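Local atomic coordinates of aminotransferase (Neisseria meningitidis Z2491, PDB entry 3JTX), a protein that is a pyridoxal phosphate-dependent aminotransferase that probably moves amino groups between amino acids and 2-oxo acids. Residues 303-314 and 322-330. Residues are numbered along the deposited sequence; the frame is centred on the assembly and turned at random.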
loop_
_atom_site.group_PDB
_atom_site.type_symbol
_atom_site.label_atom_id
_atom_site.label_comp_id
_atom_site.label_asym_id
_atom_site.label_seq_id
_atom_site.Cartn_x
_atom_site.Cartn_y
_atom_site.Cartn_z
ATOM N N TYR A 303 22.868 16.008 -12.277
ATOM C CA TYR A 303 22.520 17.064 -11.319
ATOM C C TYR A 303 23.713 17.970 -10.990
ATOM O O TYR A 303 23.559 19.183 -10.883
ATOM C CB TYR A 303 21.944 16.474 -10.034
ATOM C CG TYR A 303 20.572 15.839 -10.185
ATOM C CD1 TYR A 303 19.449 16.610 -10.488
ATOM C CD2 TYR A 303 20.392 14.479 -9.977
ATOM C CE1 TYR A 303 18.179 16.034 -10.601
ATOM C CE2 TYR A 303 19.134 13.892 -10.078
ATOM C CZ TYR A 303 18.028 14.671 -10.390
ATOM O OH TYR A 303 16.771 14.097 -10.491
ATOM N N GLN A 304 24.883 17.365 -10.799
ATOM C CA GLN A 304 26.136 18.096 -10.600
ATOM C C GLN A 304 26.359 19.160 -11.685
ATOM O O GLN A 304 26.691 20.311 -11.378
ATOM C CB GLN A 304 27.311 17.107 -10.574
ATOM C CG GLN A 304 28.707 17.719 -10.591
ATOM C CD GLN A 304 29.284 18.012 -9.209
ATOM O OE1 GLN A 304 29.165 17.211 -8.279
ATOM N NE2 GLN A 304 29.949 19.157 -9.088
ATOM N N GLU A 305 26.173 18.773 -12.944
ATOM C CA GLU A 305 26.385 19.686 -14.070
ATOM C C GLU A 305 25.430 20.870 -13.948
ATOM O O GLU A 305 25.828 22.019 -14.075
ATOM C CB GLU A 305 26.164 18.939 -15.389
ATOM C CG GLU A 305 26.377 19.772 -16.636
ATOM C CD GLU A 305 26.036 19.029 -17.934
ATOM O OE1 GLU A 305 25.391 17.948 -17.881
ATOM O OE2 GLU A 305 26.401 19.556 -19.010
ATOM N N LYS A 306 24.163 20.591 -13.653
ATOM C CA LYS A 306 23.183 21.660 -13.513
ATOM C C LYS A 306 23.580 22.670 -12.424
ATOM O O LYS A 306 23.561 23.878 -12.658
ATOM C CB LYS A 306 21.795 21.090 -13.187
ATOM C CG LYS A 306 21.203 20.211 -14.284
ATOM C CD LYS A 306 19.832 19.683 -13.893
ATOM C CE LYS A 306 19.543 18.303 -14.479
ATOM N NZ LYS A 306 18.152 17.871 -14.132
ATOM N N PHE A 307 23.913 22.169 -11.233
ATOM C CA PHE A 307 24.253 23.031 -10.097
ATOM C C PHE A 307 25.545 23.810 -10.349
ATOM O O PHE A 307 25.638 24.978 -9.988
ATOM C CB PHE A 307 24.388 22.223 -8.806
ATOM C CG PHE A 307 23.085 21.987 -8.098
ATOM C CD1 PHE A 307 22.615 22.898 -7.168
ATOM C CD2 PHE A 307 22.338 20.863 -8.363
ATOM C CE1 PHE A 307 21.418 22.686 -6.510
ATOM C CE2 PHE A 307 21.141 20.633 -7.710
ATOM C CZ PHE A 307 20.679 21.554 -6.775
ATOM N N GLU A 308 26.534 23.144 -10.955
ATOM C CA GLU A 308 27.807 23.758 -11.281
ATOM C C GLU A 308 27.642 25.022 -12.114
ATOM O O GLU A 308 28.400 25.963 -11.950
ATOM C CB GLU A 308 28.693 22.785 -12.061
ATOM C CG GLU A 308 29.546 21.930 -11.193
ATOM C CD GLU A 308 30.323 20.881 -11.975
ATOM O OE1 GLU A 308 30.177 20.808 -13.226
ATOM O OE2 GLU A 308 31.070 20.124 -11.318
ATOM N N ARG A 309 26.651 25.023 -13.005
ATOM C CA ARG A 309 26.408 26.148 -13.898
ATOM C C ARG A 309 25.413 27.156 -13.318
ATOM O O ARG A 309 25.604 28.366 -13.459
ATOM C CB ARG A 309 25.937 25.627 -15.251
ATOM C CG ARG A 309 26.971 24.706 -15.904
ATOM C CD ARG A 309 26.560 24.229 -17.286
ATOM N NE ARG A 309 26.399 25.340 -18.228
ATOM C CZ ARG A 309 25.814 25.253 -19.427
ATOM N NH1 ARG A 309 25.345 24.091 -19.880
ATOM N NH2 ARG A 309 25.707 26.342 -20.181
ATOM N N VAL A 310 24.376 26.663 -12.638
ATOM C CA VAL A 310 23.316 27.517 -12.102
ATOM C C VAL A 310 23.750 28.352 -10.885
ATOM O O VAL A 310 23.409 29.532 -10.791
ATOM C CB VAL A 310 22.044 26.681 -11.745
ATOM C CG1 VAL A 310 21.052 27.508 -10.954
ATOM C CG2 VAL A 310 21.404 26.114 -13.001
ATOM N N ILE A 311 24.468 27.748 -9.934
ATOM C CA ILE A 311 24.797 28.458 -8.698
ATOM C C ILE A 311 25.583 29.746 -8.986
ATOM O O ILE A 311 25.193 30.819 -8.504
ATOM C CB ILE A 311 25.515 27.556 -7.662
ATOM C CG1 ILE A 311 24.549 26.509 -7.102
ATOM C CG2 ILE A 311 26.126 28.398 -6.536
ATOM C CD1 ILE A 311 23.400 27.071 -6.261
ATOM N N PRO A 312 26.668 29.663 -9.783
ATOM C CA PRO A 312 27.405 30.908 -10.063
ATOM C C PRO A 312 26.590 31.957 -10.832
ATOM O O PRO A 312 26.844 33.155 -10.675
ATOM C CB PRO A 312 28.631 30.460 -10.877
ATOM C CG PRO A 312 28.502 29.008 -11.089
ATOM C CD PRO A 312 27.273 28.483 -10.422
ATOM N N ILE A 313 25.623 31.528 -11.645
ATOM C CA ILE A 313 24.757 32.493 -12.340
ATOM C C ILE A 313 23.902 33.226 -11.299
ATOM O O ILE A 313 23.879 34.454 -11.262
ATOM C CB ILE A 313 23.870 31.832 -13.427
ATOM C CG1 ILE A 313 24.738 31.289 -14.566
ATOM C CG2 ILE A 313 22.880 32.834 -14.016
ATOM C CD1 ILE A 313 23.973 30.440 -15.559
ATOM N N LEU A 314 23.239 32.470 -10.426
ATOM C CA LEU A 314 22.373 33.080 -9.416
ATOM C C LEU A 314 23.157 33.966 -8.441
ATOM O O LEU A 314 22.650 34.991 -7.961
ATOM C CB LEU A 314 21.601 31.997 -8.637
ATOM C CG LEU A 314 20.531 31.215 -9.410
ATOM C CD1 LEU A 314 19.941 30.108 -8.509
ATOM C CD2 LEU A 314 19.438 32.157 -9.979
ATOM N N LEU A 322 25.798 26.373 -3.019
ATOM C CA LEU A 322 25.482 24.972 -3.281
ATOM C C LEU A 322 24.860 24.363 -2.023
ATOM O O LEU A 322 25.382 24.550 -0.945
ATOM C CB LEU A 322 26.769 24.237 -3.627
ATOM C CG LEU A 322 26.726 22.858 -4.267
ATOM C CD1 LEU A 322 26.097 22.887 -5.641
ATOM C CD2 LEU A 322 28.169 22.363 -4.354
ATOM N N PRO A 323 23.720 23.662 -2.145
ATOM C CA PRO A 323 23.181 22.993 -0.954
ATOM C C PRO A 323 24.040 21.794 -0.532
ATOM O O PRO A 323 24.955 21.396 -1.281
ATOM C CB PRO A 323 21.803 22.539 -1.412
ATOM C CG PRO A 323 21.958 22.315 -2.874
ATOM C CD PRO A 323 22.956 23.335 -3.360
ATOM N N ASP A 324 23.767 21.226 0.646
ATOM C CA ASP A 324 24.543 20.063 1.120
ATOM C C ASP A 324 24.298 18.887 0.170
ATOM O O ASP A 324 25.212 18.111 -0.137
ATOM C CB ASP A 324 24.155 19.629 2.549
ATOM C CG ASP A 324 24.525 20.651 3.634
ATOM O OD1 ASP A 324 25.321 21.576 3.385
ATOM O OD2 ASP A 324 24.017 20.510 4.771
ATOM N N ALA A 325 23.047 18.742 -0.247
ATOM C CA ALA A 325 22.617 17.659 -1.138
ATOM C C ALA A 325 21.198 17.948 -1.652
ATOM O O ALA A 325 20.659 19.021 -1.402
ATOM C CB ALA A 325 22.685 16.296 -0.407
ATOM N N SER A 326 20.593 16.977 -2.337
ATOM C CA SER A 326 19.275 17.105 -2.992
ATOM C C SER A 326 19.380 17.893 -4.298
ATOM O O SER A 326 20.446 18.420 -4.621
ATOM C CB SER A 326 18.200 17.726 -2.097
ATOM O OG SER A 326 18.126 19.140 -2.261
ATOM N N PHE A 327 18.275 17.907 -5.048
ATOM C CA PHE A 327 18.172 18.680 -6.285
ATOM C C PHE A 327 17.415 20.003 -6.136
ATOM O O PHE A 327 16.973 20.589 -7.137
ATOM C CB PHE A 327 17.669 17.819 -7.482
ATOM C CG PHE A 327 16.358 17.085 -7.271
ATOM C CD1 PHE A 327 15.186 17.751 -6.932
ATOM C CD2 PHE A 327 16.283 15.712 -7.515
ATOM C CE1 PHE A 327 13.986 17.066 -6.808
ATOM C CE2 PHE A 327 15.090 15.020 -7.377
ATOM C CZ PHE A 327 13.936 15.700 -7.028
ATOM N N TYR A 328 17.316 20.510 -4.909
ATOM C CA TYR A 328 16.658 21.795 -4.654
ATOM C C TYR A 328 17.648 22.904 -4.379
ATOM O O TYR A 328 18.718 22.667 -3.791
ATOM C CB TYR A 328 15.707 21.693 -3.460
ATOM C CG TYR A 328 14.658 20.648 -3.652
ATOM C CD1 TYR A 328 13.629 20.821 -4.586
ATOM C CD2 TYR A 328 14.686 19.483 -2.911
ATOM C CE1 TYR A 328 12.651 19.839 -4.763
ATOM C CE2 TYR A 328 13.720 18.497 -3.081
ATOM C CZ TYR A 328 12.706 18.676 -3.993
ATOM O OH TYR A 328 11.778 17.656 -4.161
ATOM N N ILE A 329 17.297 24.106 -4.837
ATOM C CA ILE A 329 17.895 25.338 -4.364
ATOM C C ILE A 329 16.796 26.039 -3.529
ATOM O O ILE A 329 15.694 26.295 -4.022
ATOM C CB ILE A 329 18.325 26.249 -5.517
ATOM C CG1 ILE A 329 19.420 25.576 -6.364
ATOM C CG2 ILE A 329 18.835 27.573 -4.982
ATOM C CD1 ILE A 329 19.859 26.415 -7.548
ATOM N N TRP A 330 17.098 26.304 -2.262
ATOM C CA TRP A 330 16.199 27.034 -1.358
ATOM C C TRP A 330 16.651 28.486 -1.413
ATOM O O TRP A 330 17.511 28.923 -0.639
ATOM C CB TRP A 330 16.305 26.391 0.039
ATOM C CG TRP A 330 15.399 26.842 1.170
ATOM C CD1 TRP A 330 15.807 27.197 2.444
ATOM C CD2 TRP A 330 13.968 26.877 1.193
ATOM N NE1 TRP A 330 14.724 27.469 3.232
ATOM C CE2 TRP A 330 13.581 27.296 2.489
ATOM C CE3 TRP A 330 12.973 26.614 0.242
ATOM C CZ2 TRP A 330 12.239 27.468 2.854
ATOM C CZ3 TRP A 330 11.633 26.801 0.602
ATOM C CH2 TRP A 330 11.280 27.199 1.898
#
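Phe307 reaches from helix 303-314 into the bend of 322-330, and the segment wraps around its ring. With CG anti to the carbonyl carbon (chi1 -85°), the ring points off the helix toward Pro323 and Ile329. The ring tip is packed closely. CE1 meets Ile329 CG1 at 3.5 Å and Pro323 CD at 3.6 Å. At the edge of the ring, CZ lies 3.7 Å from Tyr328 O. Phe215 adds a further ring contact. Further along the helix, one methyl of the strand serves three helix residues: Ile329 CD1 is 3.8 Å from Val310 CG1 and equally near CD1 of both Ile311 and Leu314. With Leu314 the approach is tip to tip.

The segments belong to the C-terminal part of a class I/II aminotransferase. The end of the long helix 294-314 packs here on the first strand of a small antiparallel sheet, 328-332 with 372-376 and 354-355. The helix and strand segments run 26° from parallel, with axes 11.1 Å apart. No hydrogen bond crosses between them. Ser326 OG accepts from Tyr328 N in an ST turn, which shapes the loop entering the strand.

The rings of Tyr303 and Phe327 run alongside each other, nearly parallel (28°) but too displaced to stack face on face. Tyr303 OH touches Phe327 CD2 at 3.4 Å; His42 also meets the Tyr303 ring. The side toward solvent is looser. Leu322 there is partly exposed. Its CD1 still packs closely on Phe307 CB, but stays 4.2 Å from Ile311 CG1. Beyond it, Gln304 NE2 gives a bent hydrogen bond to Glu308 OE2, from above the carboxylate plane, while Gln304 OE1 accepts from Asp216 N.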